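PDB 2QJV: uncharacterized IolB-like protein from Salmonella typhimurium LT2, which probably isomerises a uronic acid such as glucuronate, as a nickel-binding, two-lobed member of the KduI/IolB family of cupins. Local coordinates for residues E181-E185 with V244-L249; E186-H190 with Y228-A232; P195-Q201 with C213-N218. The protein carries 2 engineered substitutions. One frame throughout, in Å; residues are numbered along the deposited sequence. Where two conformers were deposited one is given.

Contact 1: residues E181-E185 with V244-L249; sequences ETYLE and VMAGPL
In the C-terminal cupin lobe, strand 238-246 pairs antiparallel with strand 181-193, and residues 181-185 with 244-249 form the end of that pairing; end to end, 182-185 and 244-249 run 146° apart. Glu185 and Ala246 make a hydrogen-bonded pair with CA atoms 5.7 Å apart: Glu185 N donates to Ala246 O at 3.0 Å, and Ala246 N returns a weak bond to Glu185 O at 3.4 Å. Met245 CA directs its hydrogen at Glu185 O, 3.2 Å away. Leu184, the residue most covered, lies with its CA 4.8 Å from that of Gly247. With Leu184 in the mt rotamer, its CD1 packs 3.9 Å from SE of selenomethionine Met245, while its CD2 lies 3.6 Å from Gly247 N and 3.8 Å from Leu249 O. Gly247 is extended (phi and psi both -168°); an ideal CB there would clash with Tyr183 O at 2.0 Å. Glu185 shares a face with Ala246, and its OE2 accepts a 2.6 Å hydrogen bond from Tyr183 OH; the carboxylate also receives the backbone amides of Glu27, Tyr28 and Val29, while Ala246 touches Ala110, so this face meets the N-terminal lobe. Beyond the paired residues the backbones part: Thr182 CG2 still meets Leu249 CD2 at 3.9 Å, and a water bridges the gap, donating to Tyr183 O at 2.7 Å and accepting from Leu249 N at 2.9 Å.

Contact 2: residues E186-H190 with Y228-A232; sequences ETYYH and YHPVA. With NI (nickel (II) ion), chain D.
A nickel ion, rather than backbone pairing, joins residues 186-190 to 228-232. Glu186 OE1 binds it at 2.1 Å and His229 NE2 at 2.2 Å, nearly at right angles, so these two atoms lie 3.0 Å apart as fellow ligands and not as a hydrogen bond. The closest CA atoms, those of Glu186 and His229, are 9.7 Å apart, and side chains span the gap: Glu186 is extended, t at chi1 and chi2, while His229 is p at chi1 on a backbone of phi/psi -151/52° and its ND1 bonds to Gly227 O. Two waters, each 2.2 Å from the metal, occupy neighbouring positions, one almost opposite His229 NE2. The other donates to Glu186 OE2 at 2.9 Å and hydrogen-bonds Tyr188 OH at 2.7 Å; that hydroxyl also bonds Ser167. His171 and His173 complete an octahedral three-histidine, one-glutamate site, the classic cupin metal centre and probably the catalytic one. Val231 CG2 fits between Tyr188 CE2 at 3.8 Å and the edge of His190 at CE1, 4.0 Å away. Glu186, Tyr188 and His190 thus point inward from strand 181-193, flanked by strand 238-246, across the barrel to strand 231-233, whose neighbour 198-204 supplies Gln201 to His190 NE2.

Contact 3: residues P195-Q201 with C213-N218; sequences PQGFCLQ and CMAVYN. With SO4 (sulfate ion), chain J.
Residues 195-201 and 213-218 form arms of a beta hairpin, strands 198-201 and 213-217 approaching to 4.6 Å at 152°. The pairs Cys199-Val216 (Cys199 N to Val216 O 3.1 Å, Val216 N to Cys199 O 2.8 Å) and Gln201-Met214 (Gln201 N to Met214 O and Met214 N to Gln201 O, both 3.0 Å) are hydrogen-bonded. On one face, Phe198 (p) seats its CB over the Tyr217 ring, 3.6 Å from the centroid, the two rings oblique. Leu200 folds CD2 into the shallow place left by Ala215, 3.9 Å from that residue's CB. The opposite face carries Cys199, Val216, Gln201 and selenomethionine Met214; Cys199 SG nestles 3.9 Å from Val216 CB. Where the arms splay, a water plugs the opening, donating to Pro195 O (2.5 Å) and Gly197 O (2.6 Å) and accepting from Asn218 N (3.0 Å). Asn218 OD1 bonds to Arg191, and its ND2 donates to O1 of a sulfate, probably from the crystallisation liquor, at 3.1 Å. Arg202 of the second subunit covers Phe198 in a cation-pi contact and hydrogen-bonds Tyr217 OH, while Cys213 forms a disulfide with Cys213 of that subunit: an edge hairpin of a cupin sheet serving as a subunit interface.

Followed from the N terminus, the six segments nest without crossing. Residues 181-185 open the outermost loop, which contact 1 closes at 244-249; after a break at Leu184 the chain continues along the same strand into 186-190, opening the loop closed by contact 2 at 228-232. Inside both, contact 3 joins the arms of a hairpin at 195-201 and 213-218. Contacts 1 and 2 meet at Val244 O and Thr187 N, 3.0 Å apart, within one sheet. Contacts 2 and 3 meet where Ala232 N faces Leu200 O at 2.8 Å, in the facing sheet. Contact 2 thus bridges two sheets, Glu186 on strand 181-193 and His229 in the loop entering strand 231-233; one borders the N-terminal lobe, the other the second subunit.

Contact 1: residues E181-E185 with V244-L249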
ATOM      1  N   GLU A 181      10.827 -22.188  21.888  1.00 34.26           N
ATOM      2  CA  GLU A 181      11.116 -21.474  20.688  1.00 34.40           C
ATOM      3  C   GLU A 181      12.289 -20.505  20.881  1.00 31.08           C
ATOM      4  O   GLU A 181      12.523 -20.006  21.968  1.00 31.75           O
ATOM      5  CB  GLU A 181       9.854 -20.706  20.238  1.00 34.70           C
ATOM      6  CG  GLU A 181       9.909 -20.146  18.855  1.00 36.59           C
ATOM      7  CD  GLU A 181       8.607 -19.500  18.419  1.00 38.85           C
ATOM      8  OE1 GLU A 181       7.516 -20.075  18.671  1.00 40.14           O
ATOM      9  OE2 GLU A 181       8.684 -18.443  17.781  1.00 36.40           O
ATOM     10  N   THR A 182      13.010 -20.270  19.811  1.00 34.58           N
ATOM     11  CA  THR A 182      14.065 -19.273  19.771  1.00 36.19           C
ATOM     12  C   THR A 182      13.734 -18.252  18.665  1.00 36.67           C
ATOM     13  O   THR A 182      12.987 -18.545  17.736  1.00 36.31           O
ATOM     14  CB  THR A 182      15.477 -19.890  19.503  1.00 35.00           C
ATOM     15  OG1 THR A 182      15.415 -20.745  18.360  1.00 38.02           O
ATOM     16  CG2 THR A 182      16.005 -20.660  20.727  1.00 35.24           C
ATOM     17  N   TYR A 183      14.282 -17.050  18.820  1.00 36.72           N
ATOM     18  CA  TYR A 183      14.264 -16.023  17.787  1.00 39.02           C
ATOM     19  C   TYR A 183      15.418 -16.325  16.818  1.00 36.08           C
ATOM     20  O   TYR A 183      16.603 -16.295  17.200  1.00 35.11           O
ATOM     21  CB  TYR A 183      14.421 -14.619  18.381  1.00 40.47           C
ATOM     22  CG  TYR A 183      14.670 -13.501  17.373  1.00 36.25           C
ATOM     23  CD1 TYR A 183      13.625 -12.831  16.773  1.00 44.38           C
ATOM     24  CD2 TYR A 183      15.975 -13.106  17.025  1.00 42.65           C
ATOM     25  CE1 TYR A 183      13.848 -11.819  15.865  1.00 45.06           C
ATOM     26  CE2 TYR A 183      16.203 -12.096  16.112  1.00 43.42           C
ATOM     27  CZ  TYR A 183      15.138 -11.435  15.548  1.00 37.28           C
ATOM     28  OH  TYR A 183      15.338 -10.424  14.604  1.00 34.06           O
ATOM     29  N   LEU A 184      15.051 -16.563  15.572  1.00 34.97           N
ATOM     30  CA  LEU A 184      15.988 -16.826  14.494  1.00 35.60           C
ATOM     31  C   LEU A 184      15.522 -16.144  13.228  1.00 34.09           C
ATOM     32  O   LEU A 184      14.452 -16.430  12.695  1.00 37.12           O
ATOM     33  CB  LEU A 184      16.181 -18.341  14.231  1.00 36.96           C
ATOM     34  CG  LEU A 184      16.889 -19.152  15.318  1.00 39.94           C
ATOM     35  CD1 LEU A 184      16.711 -20.606  14.965  1.00 34.51           C
ATOM     36  CD2 LEU A 184      18.436 -18.807  15.601  1.00 32.06           C
ATOM     37  N   GLU A 185      16.306 -15.155  12.796  1.00 38.30           N
ATOM     38  CA  GLU A 185      16.083 -14.539  11.497  1.00 36.66           C
ATOM     39  C   GLU A 185      16.389 -15.630  10.457  1.00 36.39           C
ATOM     40  O   GLU A 185      17.242 -16.472  10.695  1.00 36.61           O
ATOM     41  CB  GLU A 185      17.000 -13.343  11.321  1.00 36.47           C
ATOM     42  CG  GLU A 185      16.670 -12.207  12.275  1.00 33.84           C
ATOM     43  CD  GLU A 185      17.858 -11.333  12.655  1.00 34.18           C
ATOM     44  OE1 GLU A 185      18.939 -11.466  12.057  1.00 34.08           O
ATOM     45  OE2 GLU A 185      17.693 -10.510  13.589  1.00 36.16           O
ATOM     46  N   VAL A 244      19.855 -19.461   5.674  1.00 36.06           N
ATOM     47  CA  VAL A 244      20.757 -18.996   6.727  1.00 35.70           C
ATOM     48  C   VAL A 244      19.859 -18.553   7.908  1.00 36.44           C
ATOM     49  O   VAL A 244      18.835 -17.855   7.716  1.00 38.09           O
ATOM     50  CB  VAL A 244      21.731 -17.846   6.294  1.00 35.21           C
ATOM     51  CG1 VAL A 244      22.702 -17.446   7.431  1.00 32.76           C
ATOM     52  CG2 VAL A 244      22.501 -18.245   4.998  1.00 34.83           C
HETATM   53  N   MSE A 245      20.233 -18.983   9.108  1.00 35.38           N
HETATM   54  CA  MSE A 245      19.609 -18.548  10.342  1.00 34.92           C
HETATM   55  C   MSE A 245      20.631 -18.146  11.382  1.00 35.54           C
HETATM   56  O   MSE A 245      21.749 -18.653  11.402  1.00 35.94           O
HETATM   57  CB  MSE A 245      18.723 -19.639  10.966  1.00 34.48           C
HETATM   58  CG  MSE A 245      17.447 -19.925  10.208  1.00 39.22           C
HETATM   59 SE   MSE A 245      16.457 -21.329  11.161  0.75 45.05          SE
HETATM   60  CE  MSE A 245      17.620 -22.723  10.858  1.00 39.55           C
ATOM     61  N   ALA A 246      20.225 -17.204  12.237  1.00 36.21           N
ATOM     62  CA  ALA A 246      20.993 -16.775  13.409  1.00 35.97           C
ATOM     63  C   ALA A 246      20.118 -15.929  14.332  1.00 35.58           C
ATOM     64  O   ALA A 246      19.116 -15.342  13.897  1.00 35.80           O
ATOM     65  CB  ALA A 246      22.332 -16.003  13.035  1.00 36.11           C
ATOM     66  N   GLY A 247      20.507 -15.913  15.608  1.00 34.87           N
ATOM     67  CA  GLY A 247      19.863 -15.145  16.681  1.00 36.03           C
ATOM     68  C   GLY A 247      20.711 -15.119  17.928  1.00 35.79           C
ATOM     69  O   GLY A 247      21.867 -15.524  17.880  1.00 37.58           O
ATOM     70  N   PRO A 248      20.136 -14.669  19.073  1.00 36.43           N
ATOM     71  CA  PRO A 248      20.952 -14.613  20.286  1.00 37.16           C
ATOM     72  C   PRO A 248      21.335 -15.979  20.857  1.00 35.76           C
ATOM     73  O   PRO A 248      22.335 -16.072  21.577  1.00 34.20           O
ATOM     74  CB  PRO A 248      20.065 -13.837  21.279  1.00 37.45           C
ATOM     75  CG  PRO A 248      18.658 -14.100  20.796  1.00 34.53           C
ATOM     76  CD  PRO A 248      18.750 -14.209  19.300  1.00 36.72           C
ATOM     77  N   LEU A 249      20.551 -17.009  20.551  1.00 35.87           N
ATOM     78  CA  LEU A 249      20.779 -18.373  21.023  1.00 36.54           C
ATOM     79  C   LEU A 249      20.817 -19.321  19.824  1.00 34.10           C
ATOM     80  O   LEU A 249      19.841 -19.469  19.076  1.00 33.06           O
ATOM     81  CB  LEU A 249      19.721 -18.798  22.057  1.00 35.52           C
ATOM     82  CG  LEU A 249      19.858 -20.200  22.697  1.00 36.45           C
ATOM     83  CD1 LEU A 249      21.145 -20.355  23.515  1.00 39.63           C
ATOM     84  CD2 LEU A 249      18.645 -20.475  23.576  1.00 41.24           C
TER
HETATM   85  O   HOH W   1      18.006 -17.381  19.176  1.00 21.24           O

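Contact 2: residues E186-H190 with Y228-A232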
ATOM      1  N   GLU A 186      15.722 -15.594   9.318  1.00 37.51           N
ATOM      2  CA  GLU A 186      15.941 -16.596   8.283  1.00 36.60           C
ATOM      3  C   GLU A 186      15.859 -15.992   6.868  1.00 36.24           C
ATOM      4  O   GLU A 186      14.991 -15.180   6.547  1.00 36.98           O
ATOM      5  CB  GLU A 186      14.975 -17.787   8.432  1.00 35.62           C
ATOM      6  CG  GLU A 186      15.294 -18.940   7.494  1.00 36.80           C
ATOM      7  CD  GLU A 186      14.555 -20.223   7.786  1.00 44.34           C
ATOM      8  OE1 GLU A 186      13.519 -20.197   8.483  1.00 38.93           O
ATOM      9  OE2 GLU A 186      14.976 -21.288   7.272  1.00 49.45           O
ATOM     10  N   THR A 187      16.827 -16.373   6.046  1.00 35.84           N
ATOM     11  CA  THR A 187      16.833 -16.021   4.634  1.00 36.31           C
ATOM     12  C   THR A 187      16.643 -17.313   3.805  1.00 37.44           C
ATOM     13  O   THR A 187      17.045 -18.397   4.223  1.00 37.99           O
ATOM     14  CB  THR A 187      18.115 -15.232   4.189  1.00 33.90           C
ATOM     15  OG1 THR A 187      19.283 -16.025   4.454  1.00 37.98           O
ATOM     16  CG2 THR A 187      18.202 -13.802   4.856  1.00 33.48           C
ATOM     17  N   TYR A 188      15.994 -17.158   2.650  1.00 37.29           N
ATOM     18  CA  TYR A 188      15.765 -18.190   1.649  1.00 36.47           C
ATOM     19  C   TYR A 188      16.378 -17.663   0.357  1.00 38.02           C
ATOM     20  O   TYR A 188      16.017 -16.587  -0.080  1.00 37.78           O
ATOM     21  CB  TYR A 188      14.269 -18.414   1.361  1.00 37.69           C
ATOM     22  CG  TYR A 188      13.547 -19.314   2.340  1.00 36.26           C
ATOM     23  CD1 TYR A 188      13.386 -18.927   3.655  1.00 36.29           C
ATOM     24  CD2 TYR A 188      13.027 -20.556   1.954  1.00 34.10           C
ATOM     25  CE1 TYR A 188      12.757 -19.731   4.563  1.00 39.09           C
ATOM     26  CE2 TYR A 188      12.398 -21.371   2.870  1.00 35.66           C
ATOM     27  CZ  TYR A 188      12.262 -20.945   4.165  1.00 40.08           C
ATOM     28  OH  TYR A 188      11.640 -21.751   5.047  1.00 38.40           O
ATOM     29  N   TYR A 189      17.273 -18.428  -0.241  1.00 36.34           N
ATOM     30  CA  TYR A 189      17.835 -18.134  -1.550  1.00 36.65           C
ATOM     31  C   TYR A 189      17.302 -19.241  -2.467  1.00 37.65           C
ATOM     32  O   TYR A 189      17.777 -20.399  -2.414  1.00 36.65           O
ATOM     33  CB  TYR A 189      19.363 -18.089  -1.516  1.00 36.30           C
ATOM     34  CG  TYR A 189      20.029 -17.937  -2.878  1.00 33.81           C
ATOM     35  CD1 TYR A 189      19.812 -16.787  -3.675  1.00 36.61           C
ATOM     36  CD2 TYR A 189      20.945 -18.883  -3.338  1.00 36.10           C
ATOM     37  CE1 TYR A 189      20.417 -16.642  -4.906  1.00 37.73           C
ATOM     38  CE2 TYR A 189      21.586 -18.737  -4.582  1.00 38.05           C
ATOM     39  CZ  TYR A 189      21.312 -17.615  -5.371  1.00 37.52           C
ATOM     40  OH  TYR A 189      21.949 -17.476  -6.573  1.00 36.46           O
ATOM     41  N   HIS A 190      16.397 -18.856  -3.374  1.00 37.30           N
ATOM     42  CA  HIS A 190      15.686 -19.800  -4.230  1.00 35.29           C
ATOM     43  C   HIS A 190      16.255 -19.996  -5.635  1.00 34.24           C
ATOM     44  O   HIS A 190      16.744 -19.050  -6.277  1.00 37.50           O
ATOM     45  CB  HIS A 190      14.225 -19.378  -4.423  1.00 37.62           C
ATOM     46  CG  HIS A 190      13.364 -19.555  -3.207  1.00 41.63           C
ATOM     47  ND1 HIS A 190      12.597 -20.685  -3.002  1.00 37.18           N
ATOM     48  CD2 HIS A 190      13.113 -18.727  -2.166  1.00 41.74           C
ATOM     49  CE1 HIS A 190      11.914 -20.540  -1.876  1.00 41.23           C
ATOM     50  NE2 HIS A 190      12.194 -19.353  -1.358  1.00 39.94           N
ATOM     51  N   TYR A 228       5.251 -17.723  10.338  1.00 34.47           N
ATOM     52  CA  TYR A 228       5.193 -18.965   9.518  1.00 35.05           C
ATOM     53  C   TYR A 228       5.663 -18.614   8.137  1.00 36.16           C
ATOM     54  O   TYR A 228       5.490 -17.477   7.693  1.00 35.23           O
ATOM     55  CB  TYR A 228       3.773 -19.541   9.539  1.00 34.17           C
ATOM     56  CG  TYR A 228       3.271 -19.732  10.961  1.00 32.05           C
ATOM     57  CD1 TYR A 228       3.855 -20.674  11.792  1.00 32.84           C
ATOM     58  CD2 TYR A 228       2.203 -18.974  11.476  1.00 33.33           C
ATOM     59  CE1 TYR A 228       3.464 -20.830  13.067  1.00 32.43           C
ATOM     60  CE2 TYR A 228       1.799 -19.136  12.766  1.00 38.44           C
ATOM     61  CZ  TYR A 228       2.417 -20.079  13.561  1.00 37.52           C
ATOM     62  OH  TYR A 228       2.023 -20.278  14.855  1.00 34.18           O
ATOM     63  N   HIS A 229       6.278 -19.571   7.447  1.00 35.56           N
ATOM     64  CA  HIS A 229       6.898 -19.267   6.143  1.00 35.30           C
ATOM     65  C   HIS A 229       6.954 -20.444   5.145  1.00 34.30           C
ATOM     66  O   HIS A 229       8.030 -20.744   4.566  1.00 37.69           O
ATOM     67  CB  HIS A 229       8.294 -18.647   6.387  1.00 35.79           C
ATOM     68  CG  HIS A 229       9.086 -19.317   7.475  1.00 33.47           C
ATOM     69  ND1 HIS A 229       8.871 -19.062   8.817  1.00 33.34           N
ATOM     70  CD2 HIS A 229      10.110 -20.197   7.427  1.00 31.75           C
ATOM     71  CE1 HIS A 229       9.733 -19.737   9.538  1.00 37.40           C
ATOM     72  NE2 HIS A 229      10.495 -20.438   8.722  1.00 35.86           N
ATOM     73  N   PRO A 230       5.800 -21.088   4.912  1.00 34.20           N
ATOM     74  CA  PRO A 230       5.813 -22.222   3.954  1.00 37.68           C
ATOM     75  C   PRO A 230       6.065 -21.836   2.480  1.00 36.00           C
ATOM     76  O   PRO A 230       5.761 -20.697   2.054  1.00 37.43           O
ATOM     77  CB  PRO A 230       4.405 -22.833   4.113  1.00 35.08           C
ATOM     78  CG  PRO A 230       3.572 -21.660   4.553  1.00 35.10           C
ATOM     79  CD  PRO A 230       4.457 -20.869   5.460  1.00 37.97           C
ATOM     80  N   VAL A 231       6.611 -22.808   1.744  1.00 39.68           N
ATOM     81  CA  VAL A 231       6.904 -22.711   0.328  1.00 38.74           C
ATOM     82  C   VAL A 231       6.013 -23.692  -0.458  1.00 38.21           C
ATOM     83  O   VAL A 231       6.074 -24.922  -0.264  1.00 36.59           O
ATOM     84  CB  VAL A 231       8.384 -23.020   0.054  1.00 38.97           C
ATOM     85  CG1 VAL A 231       8.670 -23.134  -1.460  1.00 35.42           C
ATOM     86  CG2 VAL A 231       9.311 -21.991   0.767  1.00 35.70           C
ATOM     87  N   ALA A 232       5.200 -23.143  -1.354  1.00 37.44           N
ATOM     88  CA  ALA A 232       4.356 -23.940  -2.257  1.00 36.35           C
ATOM     89  C   ALA A 232       4.970 -23.924  -3.663  1.00 37.14           C
ATOM     90  O   ALA A 232       5.072 -22.878  -4.305  1.00 36.78           O
ATOM     91  CB  ALA A 232       2.880 -23.464  -2.277  1.00 36.26           C
TER
HETATM   92 NI    NI D 271      12.222 -21.617   9.328  1.00 22.23          NI
HETATM   93  O   HOH W   2      12.473 -22.696   7.435  1.00 23.15           O
HETATM   94  O   HOH W   3      13.877 -22.943   9.863  1.00 23.07           O

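Contact 3: residues P195-Q201 with C213-N218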
ATOM      1  N   PRO A 195      14.959 -23.129 -15.217  1.00 37.55           N
ATOM      2  CA  PRO A 195      15.224 -21.842 -14.554  1.00 38.06           C
ATOM      3  C   PRO A 195      14.168 -20.735 -14.615  1.00 38.39           C
ATOM      4  O   PRO A 195      14.215 -19.847 -13.747  1.00 39.69           O
ATOM      5  CB  PRO A 195      16.539 -21.349 -15.234  1.00 36.98           C
ATOM      6  CG  PRO A 195      16.595 -22.063 -16.522  1.00 42.08           C
ATOM      7  CD  PRO A 195      15.860 -23.363 -16.357  1.00 40.18           C
ATOM      8  N   GLN A 196      13.207 -20.797 -15.544  1.00 38.28           N
ATOM      9  CA  GLN A 196      12.202 -19.724 -15.668  1.00 38.46           C
ATOM     10  C   GLN A 196      11.014 -19.874 -14.689  1.00 38.94           C
ATOM     11  O   GLN A 196      10.080 -19.071 -14.717  1.00 39.92           O
ATOM     12  CB  GLN A 196      11.665 -19.577 -17.113  1.00 38.08           C
ATOM     13  CG  GLN A 196      10.725 -20.686 -17.608  1.00 37.23           C
ATOM     14  CD  GLN A 196      11.420 -21.905 -18.182  1.00 38.30           C
ATOM     15  OE1 GLN A 196      12.570 -22.218 -17.847  1.00 39.66           O
ATOM     16  NE2 GLN A 196      10.712 -22.604 -19.078  1.00 40.27           N
ATOM     17  N   GLY A 197      11.065 -20.882 -13.824  1.00 39.04           N
ATOM     18  CA  GLY A 197       9.995 -21.132 -12.866  1.00 40.54           C
ATOM     19  C   GLY A 197       9.892 -20.198 -11.691  1.00 37.89           C
ATOM     20  O   GLY A 197      10.716 -19.299 -11.484  1.00 38.09           O
ATOM     21  N   PHE A 198       8.844 -20.437 -10.914  1.00 38.58           N
ATOM     22  CA  PHE A 198       8.620 -19.741  -9.664  1.00 38.79           C
ATOM     23  C   PHE A 198       7.913 -20.667  -8.667  1.00 37.66           C
ATOM     24  O   PHE A 198       7.460 -21.750  -9.021  1.00 38.74           O
ATOM     25  CB  PHE A 198       7.808 -18.436  -9.884  1.00 38.98           C
ATOM     26  CG  PHE A 198       6.381 -18.657 -10.304  1.00 38.47           C
ATOM     27  CD1 PHE A 198       6.038 -18.731 -11.655  1.00 34.44           C
ATOM     28  CD2 PHE A 198       5.356 -18.739  -9.359  1.00 38.93           C
ATOM     29  CE1 PHE A 198       4.693 -18.901 -12.063  1.00 38.27           C
ATOM     30  CE2 PHE A 198       4.010 -18.952  -9.762  1.00 38.97           C
ATOM     31  CZ  PHE A 198       3.682 -19.014 -11.109  1.00 38.66           C
ATOM     32  N   CYS A 199       7.911 -20.227  -7.412  1.00 39.11           N
ATOM     33  CA  CYS A 199       7.151 -20.832  -6.347  1.00 38.20           C
ATOM     34  C   CYS A 199       6.408 -19.681  -5.670  1.00 37.63           C
ATOM     35  O   CYS A 199       6.652 -18.491  -5.964  1.00 37.31           O
ATOM     36  CB  CYS A 199       8.027 -21.599  -5.342  1.00 37.85           C
ATOM     37  SG  CYS A 199       9.063 -20.609  -4.298  1.00 39.90           S
ATOM     38  N   LEU A 200       5.482 -20.046  -4.798  1.00 36.10           N
ATOM     39  CA  LEU A 200       4.739 -19.102  -3.976  1.00 38.22           C
ATOM     40  C   LEU A 200       5.111 -19.347  -2.504  1.00 38.99           C
ATOM     41  O   LEU A 200       4.906 -20.457  -1.949  1.00 37.41           O
ATOM     42  CB  LEU A 200       3.237 -19.247  -4.206  1.00 36.73           C
ATOM     43  CG  LEU A 200       2.777 -19.043  -5.672  1.00 40.44           C
ATOM     44  CD1 LEU A 200       1.281 -19.320  -5.842  1.00 37.30           C
ATOM     45  CD2 LEU A 200       3.129 -17.636  -6.188  1.00 35.30           C
ATOM     46  N   GLN A 201       5.700 -18.337  -1.890  1.00 38.54           N
ATOM     47  CA  GLN A 201       6.108 -18.419  -0.470  1.00 38.75           C
ATOM     48  C   GLN A 201       5.256 -17.414   0.314  1.00 38.40           C
ATOM     49  O   GLN A 201       5.075 -16.286  -0.117  1.00 36.49           O
ATOM     50  CB  GLN A 201       7.603 -18.182  -0.275  1.00 36.93           C
ATOM     51  CG  GLN A 201       8.030 -18.321   1.191  1.00 43.44           C
ATOM     52  CD  GLN A 201       9.510 -18.530   1.429  1.00 40.35           C
ATOM     53  OE1 GLN A 201      10.359 -18.235   0.584  1.00 40.42           O
ATOM     54  NE2 GLN A 201       9.827 -19.021   2.613  1.00 35.77           N
ATOM     55  N   CYS A 213       2.221 -13.007   0.644  0.50 39.11           N
ATOM     56  CA  CYS A 213       2.495 -14.066  -0.300  0.50 37.70           C
ATOM     57  C   CYS A 213       3.199 -13.394  -1.471  0.50 36.41           C
ATOM     58  O   CYS A 213       2.815 -12.300  -1.891  0.50 35.31           O
ATOM     59  CB  CYS A 213       1.227 -14.798  -0.773  0.50 39.71           C
ATOM     60  SG  CYS A 213       1.671 -16.130  -1.876  0.50 42.61           S
HETATM   61  N   MSE A 214       4.260 -14.037  -1.937  0.50 35.75           N
HETATM   62  CA  MSE A 214       5.105 -13.545  -3.004  0.50 36.46           C
HETATM   63  C   MSE A 214       5.373 -14.679  -3.976  0.50 35.81           C
HETATM   64  O   MSE A 214       5.440 -15.842  -3.601  0.50 35.39           O
HETATM   65  CB  MSE A 214       6.484 -13.092  -2.483  0.50 34.08           C
HETATM   66  CG  MSE A 214       6.526 -12.084  -1.318  0.50 41.50           C
HETATM   67 SE   MSE A 214       8.060 -12.295  -0.086  0.45 37.72          SE
HETATM   68  CE  MSE A 214       7.371 -13.740   0.941  0.50 31.51           C
ATOM     69  N   ALA A 215       5.558 -14.294  -5.229  1.00 36.02           N
ATOM     70  CA  ALA A 215       5.908 -15.145  -6.349  1.00 37.87           C
ATOM     71  C   ALA A 215       7.443 -15.047  -6.433  1.00 37.73           C
ATOM     72  O   ALA A 215       7.988 -13.951  -6.764  1.00 39.09           O
ATOM     73  CB  ALA A 215       5.244 -14.683  -7.602  1.00 35.21           C
ATOM     74  N   VAL A 216       8.151 -16.155  -6.175  1.00 38.14           N
ATOM     75  CA  VAL A 216       9.608 -16.162  -6.066  1.00 38.52           C
ATOM     76  C   VAL A 216      10.236 -16.793  -7.305  1.00 38.04           C
ATOM     77  O   VAL A 216       9.884 -17.890  -7.675  1.00 38.59           O
ATOM     78  CB  VAL A 216      10.070 -16.915  -4.805  1.00 40.05           C
ATOM     79  CG1 VAL A 216      11.594 -16.818  -4.611  1.00 37.98           C
ATOM     80  CG2 VAL A 216       9.278 -16.384  -3.567  1.00 37.60           C
ATOM     81  N   TYR A 217      11.138 -16.067  -7.955  1.00 36.70           N
ATOM     82  CA  TYR A 217      11.815 -16.549  -9.158  1.00 36.42           C
ATOM     83  C   TYR A 217      13.299 -16.860  -8.893  1.00 36.79           C
ATOM     84  O   TYR A 217      13.802 -16.682  -7.787  1.00 36.33           O
ATOM     85  CB  TYR A 217      11.622 -15.555 -10.313  1.00 36.12           C
ATOM     86  CG  TYR A 217      10.219 -15.515 -10.924  1.00 37.76           C
ATOM     87  CD1 TYR A 217       9.168 -14.817 -10.292  1.00 37.69           C
ATOM     88  CD2 TYR A 217       9.958 -16.095 -12.172  1.00 35.09           C
ATOM     89  CE1 TYR A 217       7.913 -14.755 -10.843  1.00 36.16           C
ATOM     90  CE2 TYR A 217       8.682 -16.020 -12.742  1.00 36.04           C
ATOM     91  CZ  TYR A 217       7.663 -15.333 -12.071  1.00 35.05           C
ATOM     92  OH  TYR A 217       6.414 -15.212 -12.654  1.00 36.32           O
ATOM     93  N   ASN A 218      13.946 -17.429  -9.904  1.00 37.70           N
ATOM     94  CA  ASN A 218      15.335 -17.891  -9.831  1.00 36.25           C
ATOM     95  C   ASN A 218      16.343 -16.844  -9.328  1.00 36.90           C
ATOM     96  O   ASN A 218      16.459 -15.720  -9.839  1.00 36.59           O
ATOM     97  CB  ASN A 218      15.723 -18.464 -11.215  1.00 37.39           C
ATOM     98  CG  ASN A 218      16.923 -19.402 -11.184  1.00 39.29           C
ATOM     99  OD1 ASN A 218      17.106 -20.150 -10.230  1.00 37.47           O
ATOM    100  ND2 ASN A 218      17.689 -19.440 -12.291  1.00 38.16           N
TER
HETATM  101  S   SO4 J 277      20.570 -21.246 -14.098  1.00 51.90           S
HETATM  102  O1  SO4 J 277      19.541 -21.784 -13.185  1.00 55.36           O
HETATM  103  O2  SO4 J 277      20.298 -19.889 -14.553  1.00 56.73           O
HETATM  104  O3  SO4 J 277      20.542 -22.007 -15.363  1.00 58.45           O
HETATM  105  O4  SO4 J 277      21.884 -21.397 -13.460  1.00 49.96           O
HETATM  106  O   HOH W   4      12.764 -18.102 -12.604  1.00 18.44           O